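VgrG protein (Vibrio cholerae, PDB 4DTH) probably cross-links G-actin in host cells as a toxin, through an actin cross-linking domain that binds ATP and magnesium. Local coordinates at residues A[233-238]-A[317-322]; A[185-190]-A[201-206]; A[64-69]-A[86-91]; A[29-34]-A[166-171]; A[108-113]-A[138-143]. All coordinates share one frame; numbering follows the deposited sequence.

Interaction 1: A[233-238]-A[317-322]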
# COMPACT_ATOMS: atom_id res chain seq x y z
N SER A 233 -7.34 12.04 14.42
CA SER A 233 -8.13 10.91 13.93
C SER A 233 -7.28 9.63 13.88
O SER A 233 -7.74 8.58 14.34
CB SER A 233 -8.75 11.21 12.57
OG SER A 233 -9.69 12.26 12.69
N ILE A 234 -6.04 9.73 13.38
CA ILE A 234 -5.12 8.58 13.30
C ILE A 234 -4.73 8.10 14.70
O ILE A 234 -4.76 6.89 14.96
CB ILE A 234 -3.89 8.90 12.42
CG1 ILE A 234 -4.31 8.97 10.94
CG2 ILE A 234 -2.76 7.84 12.63
CD1 ILE A 234 -3.21 9.33 9.98
N TYR A 235 -4.36 9.04 15.60
CA TYR A 235 -3.94 8.68 16.97
C TYR A 235 -5.07 7.99 17.72
O TYR A 235 -4.83 6.96 18.36
CB TYR A 235 -3.47 9.92 17.75
CG TYR A 235 -2.10 10.47 17.41
CD1 TYR A 235 -1.63 10.47 16.10
CD2 TYR A 235 -1.33 11.11 18.38
CE1 TYR A 235 -0.41 11.07 15.77
CE2 TYR A 235 -0.10 11.69 18.06
CZ TYR A 235 0.34 11.70 16.75
OH TYR A 235 1.56 12.25 16.47
N LEU A 236 -6.31 8.53 17.63
CA LEU A 236 -7.49 7.96 18.29
C LEU A 236 -7.84 6.59 17.73
O LEU A 236 -8.13 5.68 18.51
CB LEU A 236 -8.70 8.91 18.22
CG LEU A 236 -8.60 10.23 18.99
CD1 LEU A 236 -9.87 11.05 18.81
CD2 LEU A 236 -8.32 9.99 20.48
N LYS A 237 -7.79 6.43 16.39
CA LYS A 237 -8.05 5.13 15.75
C LYS A 237 -7.00 4.08 16.17
O LYS A 237 -7.37 2.93 16.42
CB LYS A 237 -8.13 5.26 14.22
CG LYS A 237 -8.49 3.95 13.50
CD LYS A 237 -9.91 3.47 13.80
CE LYS A 237 -10.27 2.30 12.93
NZ LYS A 237 -11.68 1.90 13.18
N THR A 238 -5.72 4.49 16.26
CA THR A 238 -4.64 3.58 16.68
C THR A 238 -4.92 3.08 18.11
O THR A 238 -4.81 1.88 18.37
CB THR A 238 -3.26 4.23 16.51
OG1 THR A 238 -3.10 4.58 15.13
CG2 THR A 238 -2.13 3.28 16.91
N ASN A 317 1.67 6.33 25.33
CA ASN A 317 2.35 5.42 24.42
C ASN A 317 2.02 5.65 22.94
O ASN A 317 2.93 5.62 22.13
CB ASN A 317 2.17 3.97 24.86
CG ASN A 317 3.12 3.64 25.98
OD1 ASN A 317 4.33 3.49 25.76
ND2 ASN A 317 2.62 3.59 27.21
N VAL A 318 0.75 5.92 22.61
CA VAL A 318 0.33 6.20 21.23
C VAL A 318 0.94 7.54 20.81
O VAL A 318 1.53 7.63 19.73
CB VAL A 318 -1.22 6.17 21.05
CG1 VAL A 318 -1.65 6.76 19.70
CG2 VAL A 318 -1.77 4.75 21.21
N PHE A 319 0.83 8.57 21.67
CA PHE A 319 1.39 9.89 21.37
C PHE A 319 2.90 9.81 21.09
O PHE A 319 3.32 10.25 20.03
CB PHE A 319 1.06 10.91 22.49
CG PHE A 319 1.47 12.33 22.14
CD1 PHE A 319 2.76 12.78 22.41
CD2 PHE A 319 0.59 13.19 21.51
CE1 PHE A 319 3.16 14.07 22.06
CE2 PHE A 319 0.98 14.49 21.16
CZ PHE A 319 2.26 14.92 21.44
N GLN A 320 3.69 9.19 22.00
CA GLN A 320 5.14 9.03 21.84
C GLN A 320 5.51 8.21 20.60
O GLN A 320 6.44 8.57 19.88
CB GLN A 320 5.78 8.40 23.10
CG GLN A 320 7.32 8.49 23.12
CD GLN A 320 8.02 7.54 24.07
OE1 GLN A 320 7.42 6.63 24.66
NE2 GLN A 320 9.33 7.70 24.22
N TYR A 321 4.77 7.10 20.37
CA TYR A 321 5.00 6.24 19.23
C TYR A 321 5.00 7.05 17.93
O TYR A 321 5.95 6.95 17.15
CB TYR A 321 3.93 5.13 19.17
CG TYR A 321 4.07 4.24 17.96
CD1 TYR A 321 5.04 3.25 17.91
CD2 TYR A 321 3.23 4.39 16.86
CE1 TYR A 321 5.18 2.43 16.78
CE2 TYR A 321 3.36 3.59 15.73
CZ TYR A 321 4.33 2.60 15.70
OH TYR A 321 4.46 1.80 14.61
N PHE A 322 3.95 7.84 17.70
CA PHE A 322 3.85 8.63 16.48
C PHE A 322 4.82 9.81 16.43
O PHE A 322 5.24 10.19 15.33
CB PHE A 322 2.40 9.04 16.21
CG PHE A 322 1.55 7.88 15.74
CD1 PHE A 322 1.91 7.15 14.61
CD2 PHE A 322 0.41 7.51 16.44
CE1 PHE A 322 1.13 6.06 14.18
CE2 PHE A 322 -0.36 6.42 16.02
CZ PHE A 322 0.00 5.71 14.88
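Tyr235 and Phe322 carry this contact, their rings forming an offset stack with planes 27° apart and centroids separated by 4.9 Å. The two side chains slide past one another in opposite directions, which brings Phe322 CD2 over one face of the tyrosine, toward its rim, and sets Phe322 CB 3.4 Å from Tyr235 CZ at the phenol end. Both leave their helices alike, CG anti to the carbonyl carbon (chi1 -76° in Tyr235, -72° in Phe322). At the edge of the tyrosine, Phe319 CD2 lies near the ring plane, 3.8 Å from Tyr235 CE2. The setting is buried helix-on-helix packing between helix 221-245 and helix 312-323, with Met299 and Ile302 of helix 292-307 also touching Tyr235. Thr238 and Phe322 meet tip to tip, Thr238 OG1 standing 3.3 Å from Phe322 CZ. That hydroxyl turns back to its own helix and donates to Ile234 O at 2.8 Å; the Thr238 amide reaches the same oxygen from the opposite face of its carbonyl plane, giving it two bonds. Ile234 CG2 comes over a face of the Phe322 ring, while Val318 CG1 rests 3.5 Å from Tyr235 O.

Interaction 2: A[185-190]-A[201-206]; sequences GTSATP and YQKSLK
Gly185 and Lys203 mark the nearest approach of the two backbones, with 7.1 Å between their CA atoms, and Gly185 sits at a positive phi of 111° that is suited to a residue without a side chain. Tyr201 reaches it with CG anti to the backbone N (chi1 -179°), and its OH comes to 3.4 Å from Gly185 CA. The same ring meets Phe184 edge-to-face. From the helical end of 201-206, the Lys206 chain bends at chi3 (-93°), and NZ is modelled 2.7 Å from Gly185 O, a hydrogen bond to be read with caution because NZ is placed too close to Lys203 CE. The approach of that same CE to Ser187 OG is doubtful for the same reason. The serine hydroxyl has its polar partner in Glu196, whose other carboxylate oxygen takes the amide of Gly185. The contact thus joins the loop after strand 173-180 to the start of helix 204-212. Chemically, the backbone of Gly185 is approached by charge at both ends, a Glu196 carboxylate at its N-H and, if the modelled NZ is right, the Lys206 ammonium at its C=O, an attachment more polar than hydrophobic.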
# COMPACT_ATOMS: atom_id res chain seq x y z
N GLY A 185 -8.85 17.27 4.42
CA GLY A 185 -9.81 18.01 5.24
C GLY A 185 -10.44 19.17 4.49
O GLY A 185 -11.43 19.74 4.96
N THR A 186 -9.89 19.52 3.30
CA THR A 186 -10.42 20.64 2.50
C THR A 186 -11.63 20.23 1.64
O THR A 186 -12.34 21.12 1.16
CB THR A 186 -9.34 21.33 1.65
OG1 THR A 186 -8.91 20.44 0.61
CG2 THR A 186 -8.15 21.83 2.48
N SER A 187 -11.84 18.91 1.41
CA SER A 187 -12.94 18.35 0.60
C SER A 187 -12.98 18.96 -0.83
O SER A 187 -14.04 18.94 -1.48
CB SER A 187 -14.29 18.57 1.29
OG SER A 187 -14.25 18.48 2.70
N ALA A 188 -11.84 19.50 -1.31
CA ALA A 188 -11.70 20.24 -2.56
C ALA A 188 -11.86 19.44 -3.85
O ALA A 188 -12.22 20.02 -4.89
CB ALA A 188 -10.38 21.00 -2.58
N THR A 189 -11.56 18.14 -3.81
CA THR A 189 -11.62 17.29 -4.99
C THR A 189 -12.43 16.01 -4.69
O THR A 189 -12.54 15.65 -3.51
CB THR A 189 -10.19 16.91 -5.46
OG1 THR A 189 -9.59 16.05 -4.50
CG2 THR A 189 -9.30 18.14 -5.76
N PRO A 190 -12.90 15.25 -5.71
CA PRO A 190 -13.60 13.98 -5.42
C PRO A 190 -12.73 12.95 -4.69
O PRO A 190 -13.26 12.22 -3.86
CB PRO A 190 -14.03 13.49 -6.81
CG PRO A 190 -14.05 14.72 -7.66
CD PRO A 190 -12.88 15.51 -7.17
N TYR A 201 -11.74 8.94 10.12
CA TYR A 201 -11.54 10.39 10.02
C TYR A 201 -12.69 11.15 10.65
O TYR A 201 -13.84 11.00 10.23
CB TYR A 201 -11.28 10.85 8.58
CG TYR A 201 -11.04 12.34 8.47
CD1 TYR A 201 -9.91 12.93 9.04
CD2 TYR A 201 -11.95 13.16 7.82
CE1 TYR A 201 -9.69 14.30 8.95
CE2 TYR A 201 -11.72 14.53 7.70
CZ TYR A 201 -10.59 15.10 8.27
OH TYR A 201 -10.39 16.45 8.18
N GLN A 202 -12.37 11.99 11.65
CA GLN A 202 -13.37 12.77 12.38
C GLN A 202 -13.31 14.23 11.99
O GLN A 202 -12.58 15.02 12.58
CB GLN A 202 -13.22 12.56 13.89
CG GLN A 202 -13.26 11.09 14.28
CD GLN A 202 -13.31 10.91 15.77
OE1 GLN A 202 -14.16 11.49 16.45
NE2 GLN A 202 -12.44 10.08 16.30
N LYS A 203 -14.08 14.59 10.95
CA LYS A 203 -14.10 15.96 10.46
C LYS A 203 -14.50 17.02 11.51
O LYS A 203 -14.05 18.16 11.41
CB LYS A 203 -14.94 16.06 9.19
CG LYS A 203 -14.77 17.38 8.49
CD LYS A 203 -14.46 17.19 7.02
CE LYS A 203 -14.79 18.44 6.24
NZ LYS A 203 -16.22 18.81 6.30
N SER A 204 -15.27 16.61 12.54
CA SER A 204 -15.69 17.50 13.63
C SER A 204 -14.48 18.09 14.39
O SER A 204 -14.60 19.16 14.99
CB SER A 204 -16.62 16.77 14.59
OG SER A 204 -15.97 15.72 15.28
N LEU A 205 -13.33 17.39 14.35
CA LEU A 205 -12.11 17.84 15.02
C LEU A 205 -11.53 19.16 14.46
O LEU A 205 -10.82 19.86 15.17
CB LEU A 205 -11.04 16.74 15.04
CG LEU A 205 -11.36 15.56 15.93
CD1 LEU A 205 -10.43 14.41 15.63
CD2 LEU A 205 -11.30 15.94 17.43
N LYS A 206 -11.84 19.49 13.19
CA LYS A 206 -11.37 20.74 12.58
C LYS A 206 -11.93 21.95 13.32
O LYS A 206 -11.17 22.79 13.79
CB LYS A 206 -11.78 20.82 11.12
CG LYS A 206 -10.90 19.98 10.23
CD LYS A 206 -11.18 20.34 8.84
CE LYS A 206 -12.21 19.45 8.27
NZ LYS A 206 -12.91 20.14 7.17

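Interaction 3: A[64-69]-A[86-91]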
# COMPACT_ATOMS: atom_id res chain seq x y z
N MET A 64 2.28 -13.66 -1.18
CA MET A 64 1.98 -14.54 -0.06
C MET A 64 2.82 -15.81 -0.11
O MET A 64 2.74 -16.54 -1.10
CB MET A 64 0.49 -14.92 -0.02
CG MET A 64 -0.43 -13.73 -0.03
SD MET A 64 -0.18 -12.65 1.39
CE MET A 64 -1.36 -11.37 1.00
N ASN A 65 3.56 -16.10 0.98
CA ASN A 65 4.35 -17.32 1.06
C ASN A 65 3.42 -18.54 1.12
O ASN A 65 2.58 -18.63 2.02
CB ASN A 65 5.30 -17.29 2.28
CG ASN A 65 6.17 -18.53 2.39
OD1 ASN A 65 5.68 -19.64 2.61
ND2 ASN A 65 7.47 -18.38 2.22
N GLN A 66 3.59 -19.48 0.16
CA GLN A 66 2.78 -20.70 0.07
C GLN A 66 3.57 -21.98 0.41
O GLN A 66 3.16 -23.08 0.02
CB GLN A 66 2.11 -20.83 -1.31
CG GLN A 66 1.29 -19.63 -1.78
CD GLN A 66 -0.13 -19.61 -1.25
OE1 GLN A 66 -0.43 -18.93 -0.26
NE2 GLN A 66 -1.04 -20.31 -1.91
N GLY A 67 4.68 -21.83 1.13
CA GLY A 67 5.51 -22.95 1.54
C GLY A 67 6.73 -23.20 0.69
O GLY A 67 6.90 -22.57 -0.36
N SER A 68 7.60 -24.11 1.14
CA SER A 68 8.83 -24.46 0.43
C SER A 68 8.54 -25.09 -0.93
O SER A 68 7.53 -25.79 -1.10
CB SER A 68 9.71 -25.36 1.28
OG SER A 68 10.19 -24.63 2.41
N TYR A 69 9.39 -24.79 -1.90
CA TYR A 69 9.26 -25.30 -3.26
C TYR A 69 9.97 -26.63 -3.38
O TYR A 69 11.10 -26.77 -2.92
CB TYR A 69 9.84 -24.30 -4.27
CG TYR A 69 9.87 -24.79 -5.71
CD1 TYR A 69 8.70 -24.95 -6.44
CD2 TYR A 69 11.08 -25.03 -6.36
CE1 TYR A 69 8.72 -25.35 -7.78
CE2 TYR A 69 11.12 -25.45 -7.70
CZ TYR A 69 9.93 -25.61 -8.40
OH TYR A 69 9.96 -26.01 -9.72
N THR A 86 7.84 -20.92 -2.35
CA THR A 86 6.77 -20.62 -3.31
C THR A 86 5.96 -19.43 -2.79
O THR A 86 5.73 -19.33 -1.58
CB THR A 86 5.92 -21.88 -3.52
OG1 THR A 86 6.71 -22.90 -4.13
CG2 THR A 86 4.71 -21.63 -4.35
N HIS A 87 5.54 -18.54 -3.69
CA HIS A 87 4.72 -17.38 -3.35
C HIS A 87 3.68 -17.15 -4.40
O HIS A 87 3.90 -17.51 -5.56
CB HIS A 87 5.59 -16.11 -3.23
CG HIS A 87 6.69 -16.17 -2.21
ND1 HIS A 87 6.56 -15.58 -0.97
CD2 HIS A 87 7.93 -16.71 -2.30
CE1 HIS A 87 7.70 -15.80 -0.34
NE2 HIS A 87 8.55 -16.48 -1.10
N THR A 88 2.60 -16.47 -4.04
CA THR A 88 1.64 -16.02 -5.04
C THR A 88 2.34 -14.85 -5.78
O THR A 88 3.32 -14.29 -5.27
CB THR A 88 0.32 -15.57 -4.40
OG1 THR A 88 0.58 -14.51 -3.48
CG2 THR A 88 -0.41 -16.71 -3.70
N VAL A 89 1.85 -14.51 -6.97
CA VAL A 89 2.40 -13.42 -7.77
C VAL A 89 1.46 -12.23 -7.65
O VAL A 89 0.24 -12.36 -7.84
CB VAL A 89 2.63 -13.82 -9.25
CG1 VAL A 89 2.92 -12.59 -10.12
CG2 VAL A 89 3.75 -14.84 -9.37
N GLU A 90 2.03 -11.06 -7.36
CA GLU A 90 1.25 -9.83 -7.29
C GLU A 90 1.81 -8.82 -8.28
O GLU A 90 3.02 -8.56 -8.29
CB GLU A 90 1.26 -9.28 -5.87
CG GLU A 90 0.40 -8.03 -5.71
CD GLU A 90 0.46 -7.43 -4.32
OE1 GLU A 90 1.58 -7.27 -3.80
OE2 GLU A 90 -0.61 -7.11 -3.77
N LEU A 91 0.94 -8.26 -9.11
CA LEU A 91 1.31 -7.23 -10.09
C LEU A 91 1.05 -5.89 -9.42
O LEU A 91 -0.05 -5.63 -8.93
CB LEU A 91 0.53 -7.37 -11.41
CG LEU A 91 0.53 -8.77 -12.08
CD1 LEU A 91 -0.13 -8.71 -13.44
CD2 LEU A 91 1.95 -9.34 -12.20
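Asn65 and His87 face each other as an antiparallel, non-hydrogen-bonded pair where the end of strand 56-68 runs beside strand 85-97. On one side of this pair Met64 O accepts the amide of Thr88 at 2.9 Å; on the other, Gln66 N gives a nearly straight bond (170°) to Thr86 O at 2.8 Å. Thr86 N then binds Gly67 O, one residue farther on than Gln66, a shift accompanied by an Asx turn in which Asn65 OD1 accepts from Gly67 N at 2.8 Å. Strand 85-97 also contributes Glu90 to a magnesium site together with Glu28. Thr88 OG1, between the backbone N and the carbonyl carbon (chi1 59°), takes the amide of Met64 at 3.0 Å and is hydrogen-bonded to Glu30 as well. Its methyl, CG2, packs 3.8 Å from Gln66 CD. The amide of Asn65 stands steeply against the imidazole, the planes 79° apart, with ND2 3.6 Å from His87 CE1. His87 ND1 is buried against Asn65 CA and has no polar partner.

Interaction 4: A[29-34]-A[166-171]; sequences NELAGL and ITMTPS. With SO4 (sulfate ion), chain I.
Ile166 packs on Gly33 and Leu34 because its CG1 stands anti to the carbonyl carbon (chi1 -57°) and chi2 turns by -47°, placing CD1 3.5 Å from Gly33 O. Leu34 crosses it at about a right angle, with CG between the backbone N and the carbonyl carbon (chi1 61°) and CD2 3.7 Å from the same Ile166 CD1. Leu31 divides its methyls: CD1 meets Ile166 CG2 at 4.0 Å, and CD2 meets Met168 CE at 3.9 Å. Phe118 of helix 101-124 touches Leu31, Leu34 and Ile166. A single antiparallel bridge, Ala32 N to Thr167 O at 2.9 Å and Thr167 N to Ala32 O at 3.1 Å, joins the chain just past strand 24-30 to the loop leading into strand 173-180. Beyond it, one water donates to Glu30 O and accepts from Thr169 N. The chemistry is thus divided, apolar packing toward the helix and, at the other end, hydroxyls and an amide of Thr169 and Ser171 that gather on one oxygen of a sulfate, probably from the crystallisation liquor, consistent with a local affinity for an anion.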
# COMPACT_ATOMS: atom_id res chain seq x y z
N ASN A 29 -2.41 -6.15 -7.55
CA ASN A 29 -3.26 -7.15 -8.15
C ASN A 29 -2.67 -8.55 -8.02
O ASN A 29 -1.76 -8.92 -8.78
CB ASN A 29 -3.39 -6.73 -9.63
CG ASN A 29 -4.33 -7.51 -10.49
OD1 ASN A 29 -4.16 -7.56 -11.71
ND2 ASN A 29 -5.36 -8.06 -9.90
N GLU A 30 -3.18 -9.32 -7.05
CA GLU A 30 -2.71 -10.69 -6.81
C GLU A 30 -3.34 -11.63 -7.83
O GLU A 30 -4.55 -11.60 -8.04
CB GLU A 30 -3.01 -11.13 -5.37
CG GLU A 30 -2.27 -12.38 -4.92
CD GLU A 30 -2.68 -12.88 -3.55
OE1 GLU A 30 -1.94 -13.73 -3.00
OE2 GLU A 30 -3.72 -12.43 -3.02
N LEU A 31 -2.52 -12.43 -8.49
CA LEU A 31 -3.00 -13.35 -9.52
C LEU A 31 -3.41 -14.70 -8.94
O LEU A 31 -2.83 -15.16 -7.95
CB LEU A 31 -1.93 -13.56 -10.60
CG LEU A 31 -1.38 -12.33 -11.32
CD1 LEU A 31 -0.36 -12.73 -12.33
CD2 LEU A 31 -2.50 -11.51 -12.01
N ALA A 32 -4.40 -15.34 -9.57
CA ALA A 32 -4.82 -16.70 -9.22
C ALA A 32 -4.46 -17.62 -10.38
O ALA A 32 -4.46 -17.19 -11.54
CB ALA A 32 -6.33 -16.75 -8.98
N GLY A 33 -4.13 -18.86 -10.05
CA GLY A 33 -3.83 -19.89 -11.03
C GLY A 33 -2.39 -20.31 -11.14
O GLY A 33 -2.09 -21.26 -11.87
N LEU A 34 -1.47 -19.59 -10.47
CA LEU A 34 -0.05 -19.90 -10.53
C LEU A 34 0.68 -19.43 -9.28
O LEU A 34 0.12 -18.70 -8.45
CB LEU A 34 0.63 -19.30 -11.80
CG LEU A 34 0.60 -17.76 -11.99
CD1 LEU A 34 1.59 -17.05 -11.09
CD2 LEU A 34 1.02 -17.40 -13.39
N ILE A 166 -5.03 -17.78 -16.09
CA ILE A 166 -4.51 -16.89 -15.04
C ILE A 166 -5.48 -15.73 -14.92
O ILE A 166 -5.80 -15.07 -15.91
CB ILE A 166 -3.04 -16.48 -15.30
CG1 ILE A 166 -2.13 -17.74 -15.41
CG2 ILE A 166 -2.53 -15.50 -14.23
CD1 ILE A 166 -2.32 -18.83 -14.31
N THR A 167 -6.00 -15.54 -13.70
CA THR A 167 -7.07 -14.59 -13.43
C THR A 167 -6.78 -13.59 -12.32
O THR A 167 -5.82 -13.71 -11.57
CB THR A 167 -8.39 -15.36 -13.13
OG1 THR A 167 -8.18 -16.19 -11.98
CG2 THR A 167 -8.88 -16.21 -14.34
N MET A 168 -7.66 -12.59 -12.23
CA MET A 168 -7.62 -11.55 -11.21
C MET A 168 -9.04 -11.36 -10.67
O MET A 168 -10.01 -11.68 -11.38
CB MET A 168 -7.00 -10.24 -11.73
CG MET A 168 -7.34 -9.94 -13.15
SD MET A 168 -6.23 -8.77 -13.94
CE MET A 168 -4.92 -9.84 -14.53
N THR A 169 -9.18 -10.94 -9.40
CA THR A 169 -10.49 -10.80 -8.74
C THR A 169 -10.47 -9.65 -7.72
O THR A 169 -9.40 -9.38 -7.18
CB THR A 169 -10.90 -12.18 -8.16
OG1 THR A 169 -12.30 -12.22 -7.89
CG2 THR A 169 -10.07 -12.59 -6.94
N PRO A 170 -11.62 -8.99 -7.40
CA PRO A 170 -11.58 -7.88 -6.41
C PRO A 170 -10.93 -8.22 -5.08
O PRO A 170 -10.21 -7.37 -4.55
CB PRO A 170 -13.06 -7.50 -6.25
CG PRO A 170 -13.66 -7.84 -7.57
CD PRO A 170 -12.99 -9.13 -7.95
N SER A 171 -11.11 -9.46 -4.56
CA SER A 171 -10.46 -9.88 -3.31
C SER A 171 -8.93 -9.91 -3.40
O SER A 171 -8.27 -9.91 -2.36
CB SER A 171 -11.02 -11.21 -2.80
OG SER A 171 -10.68 -12.32 -3.61
S SO4 I . -14.27 -11.65 -4.82
O1 SO4 I . -14.65 -10.31 -4.34
O2 SO4 I . -15.17 -12.05 -5.90
O3 SO4 I . -12.90 -11.62 -5.33
O4 SO4 I . -14.36 -12.61 -3.70
O HOH W 1 -6.63 -9.92 -8.42

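Interaction 5: A[108-113]-A[138-143]; sequences KQAMLW and GRFVIE. With SO4 (sulfate ion), chain H.
Ala110, Trp113 and Phe140 build a helix-on-sheet contact, with helix 101-124 lying against strand 140-144, their local directions 63° apart. Phe140 is the central piece. Ala110 CA sits over one face of its ring as a CH-pi contact, 3.7 Å from the centroid and 12° off the normal, while Arg139 CB lies over the opposite face. Arg139 folds back further, so that Phe140 CZ comes over the centre of its guanidinium. Strand 56-68, one strand beyond 45-51, adds Leu57, which touches both Ala110 and Phe140. Trp113, with CG anti to its backbone N, and Phe140 slide past each other in opposite directions; Phe140 CB ends over a face of the indole, 4.2 Å from the centroid of the six-membered ring. At the far end of the indole, Trp113 CH2 packs 3.6 Å from Ile142 CD1. A sulfate, probably from the crystallisation liquor, lies at the indole edge and is also bound by His117 ND1 and Glu136 N; Trp113 NE1 donates to its O4 at 2.9 Å in a nearly straight bond of 170°.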
# COMPACT_ATOMS: atom_id res chain seq x y z
N LYS A 108 -4.00 -1.45 -17.02
CA LYS A 108 -5.02 -2.50 -17.00
C LYS A 108 -4.81 -3.47 -18.16
O LYS A 108 -4.81 -4.68 -17.96
CB LYS A 108 -6.42 -1.88 -17.09
CG LYS A 108 -6.85 -1.16 -15.80
CD LYS A 108 -8.00 -0.17 -16.08
CE LYS A 108 -9.26 -0.86 -16.56
NZ LYS A 108 -10.37 0.11 -16.80
N GLN A 109 -4.60 -2.92 -19.38
CA GLN A 109 -4.39 -3.72 -20.58
C GLN A 109 -3.12 -4.56 -20.50
O GLN A 109 -3.13 -5.75 -20.89
CB GLN A 109 -4.43 -2.83 -21.83
CG GLN A 109 -5.85 -2.36 -22.14
CD GLN A 109 -5.91 -1.28 -23.19
OE1 GLN A 109 -5.63 -0.11 -22.93
NE2 GLN A 109 -6.34 -1.64 -24.39
N ALA A 110 -2.01 -3.97 -19.98
CA ALA A 110 -0.73 -4.67 -19.84
C ALA A 110 -0.85 -5.82 -18.83
O ALA A 110 -0.27 -6.88 -19.05
CB ALA A 110 0.36 -3.70 -19.41
N MET A 111 -1.61 -5.61 -17.74
CA MET A 111 -1.82 -6.67 -16.75
C MET A 111 -2.64 -7.81 -17.32
O MET A 111 -2.29 -8.98 -17.11
CB MET A 111 -2.49 -6.11 -15.49
CG MET A 111 -1.52 -5.31 -14.65
SD MET A 111 -2.26 -4.88 -13.07
CE MET A 111 -0.89 -3.95 -12.34
N LEU A 112 -3.70 -7.49 -18.09
CA LEU A 112 -4.54 -8.51 -18.73
C LEU A 112 -3.74 -9.27 -19.77
O LEU A 112 -3.86 -10.50 -19.84
CB LEU A 112 -5.82 -7.92 -19.33
CG LEU A 112 -6.85 -7.42 -18.31
CD1 LEU A 112 -7.84 -6.49 -18.97
CD2 LEU A 112 -7.57 -8.59 -17.61
N TRP A 113 -2.87 -8.57 -20.52
CA TRP A 113 -2.00 -9.21 -21.51
C TRP A 113 -1.07 -10.19 -20.79
O TRP A 113 -0.90 -11.33 -21.24
CB TRP A 113 -1.17 -8.19 -22.32
CG TRP A 113 -0.02 -8.87 -23.04
CD1 TRP A 113 -0.11 -9.68 -24.13
CD2 TRP A 113 1.33 -8.97 -22.58
NE1 TRP A 113 1.11 -10.25 -24.40
CE2 TRP A 113 2.01 -9.84 -23.46
CE3 TRP A 113 2.04 -8.40 -21.50
CZ2 TRP A 113 3.37 -10.14 -23.31
CZ3 TRP A 113 3.39 -8.70 -21.36
CH2 TRP A 113 4.04 -9.54 -22.28
N GLY A 138 3.44 -5.82 -30.01
CA GLY A 138 4.53 -4.89 -29.75
C GLY A 138 4.25 -3.82 -28.72
O GLY A 138 5.11 -2.98 -28.50
N ARG A 139 3.06 -3.85 -28.04
CA ARG A 139 2.70 -2.83 -27.04
C ARG A 139 3.50 -2.94 -25.75
O ARG A 139 3.78 -1.91 -25.13
CB ARG A 139 1.20 -2.90 -26.65
CG ARG A 139 0.19 -2.77 -27.79
CD ARG A 139 -1.01 -1.94 -27.40
NE ARG A 139 -2.12 -2.73 -26.85
CZ ARG A 139 -2.90 -2.32 -25.85
NH1 ARG A 139 -2.67 -1.15 -25.25
NH2 ARG A 139 -3.89 -3.08 -25.43
N PHE A 140 3.77 -4.20 -25.29
CA PHE A 140 4.37 -4.46 -23.99
C PHE A 140 5.64 -5.27 -24.01
O PHE A 140 5.82 -6.14 -24.86
CB PHE A 140 3.33 -5.12 -23.05
CG PHE A 140 1.97 -4.47 -23.11
CD1 PHE A 140 1.79 -3.14 -22.73
CD2 PHE A 140 0.86 -5.19 -23.56
CE1 PHE A 140 0.53 -2.54 -22.81
CE2 PHE A 140 -0.40 -4.59 -23.62
CZ PHE A 140 -0.56 -3.27 -23.23
N VAL A 141 6.53 -4.97 -23.06
CA VAL A 141 7.84 -5.62 -22.93
C VAL A 141 8.04 -6.10 -21.49
O VAL A 141 7.85 -5.32 -20.55
CB VAL A 141 8.99 -4.65 -23.35
CG1 VAL A 141 10.37 -5.27 -23.09
CG2 VAL A 141 8.87 -4.22 -24.81
N ILE A 142 8.43 -7.37 -21.33
CA ILE A 142 8.77 -7.94 -20.03
C ILE A 142 10.27 -7.79 -19.86
O ILE A 142 11.03 -8.16 -20.75
CB ILE A 142 8.38 -9.45 -19.89
CG1 ILE A 142 6.87 -9.68 -20.04
CG2 ILE A 142 8.90 -10.03 -18.57
CD1 ILE A 142 6.47 -11.22 -20.24
N GLU A 143 10.69 -7.29 -18.70
CA GLU A 143 12.08 -7.22 -18.31
C GLU A 143 12.20 -8.10 -17.07
O GLU A 143 11.34 -8.01 -16.18
CB GLU A 143 12.49 -5.77 -17.96
CG GLU A 143 12.55 -4.84 -19.16
CD GLU A 143 13.78 -4.94 -20.04
OE1 GLU A 143 13.79 -4.29 -21.11
OE2 GLU A 143 14.74 -5.67 -19.68
S SO4 H . 2.61 -13.00 -26.37
O1 SO4 H . 2.43 -14.03 -27.39
O2 SO4 H . 2.11 -13.49 -25.06
O3 SO4 H . 4.03 -12.70 -26.25
O4 SO4 H . 1.85 -11.79 -26.76

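How the interactions relate
From the N terminus, interaction 4 opens first, and its loop from 29-34 to 166-171 encloses two smaller ones in series: interaction 3, joining strand 56-68 to strand 85-97, and then interaction 5, closing helix 101-124 onto strand 140-144. These three touch, with Leu91 O probably bonded to Asn29 N between 3 and 4, Met111 packing on Leu91 between 3 and 5, and Met168 against Met111 and Leu112 between 4 and 5. Interaction 2 closes a short loop around helix 190-196, and interaction 1 a 78-residue excursion, partly helical, that returns helix 312-323 to helix 221-245. No loops cross. Interactions 1 and 2 meet through a probable hydrogen bond from Gln202 N to Ser233 OG, and their nearest atoms stay at least about 17 Å from the others.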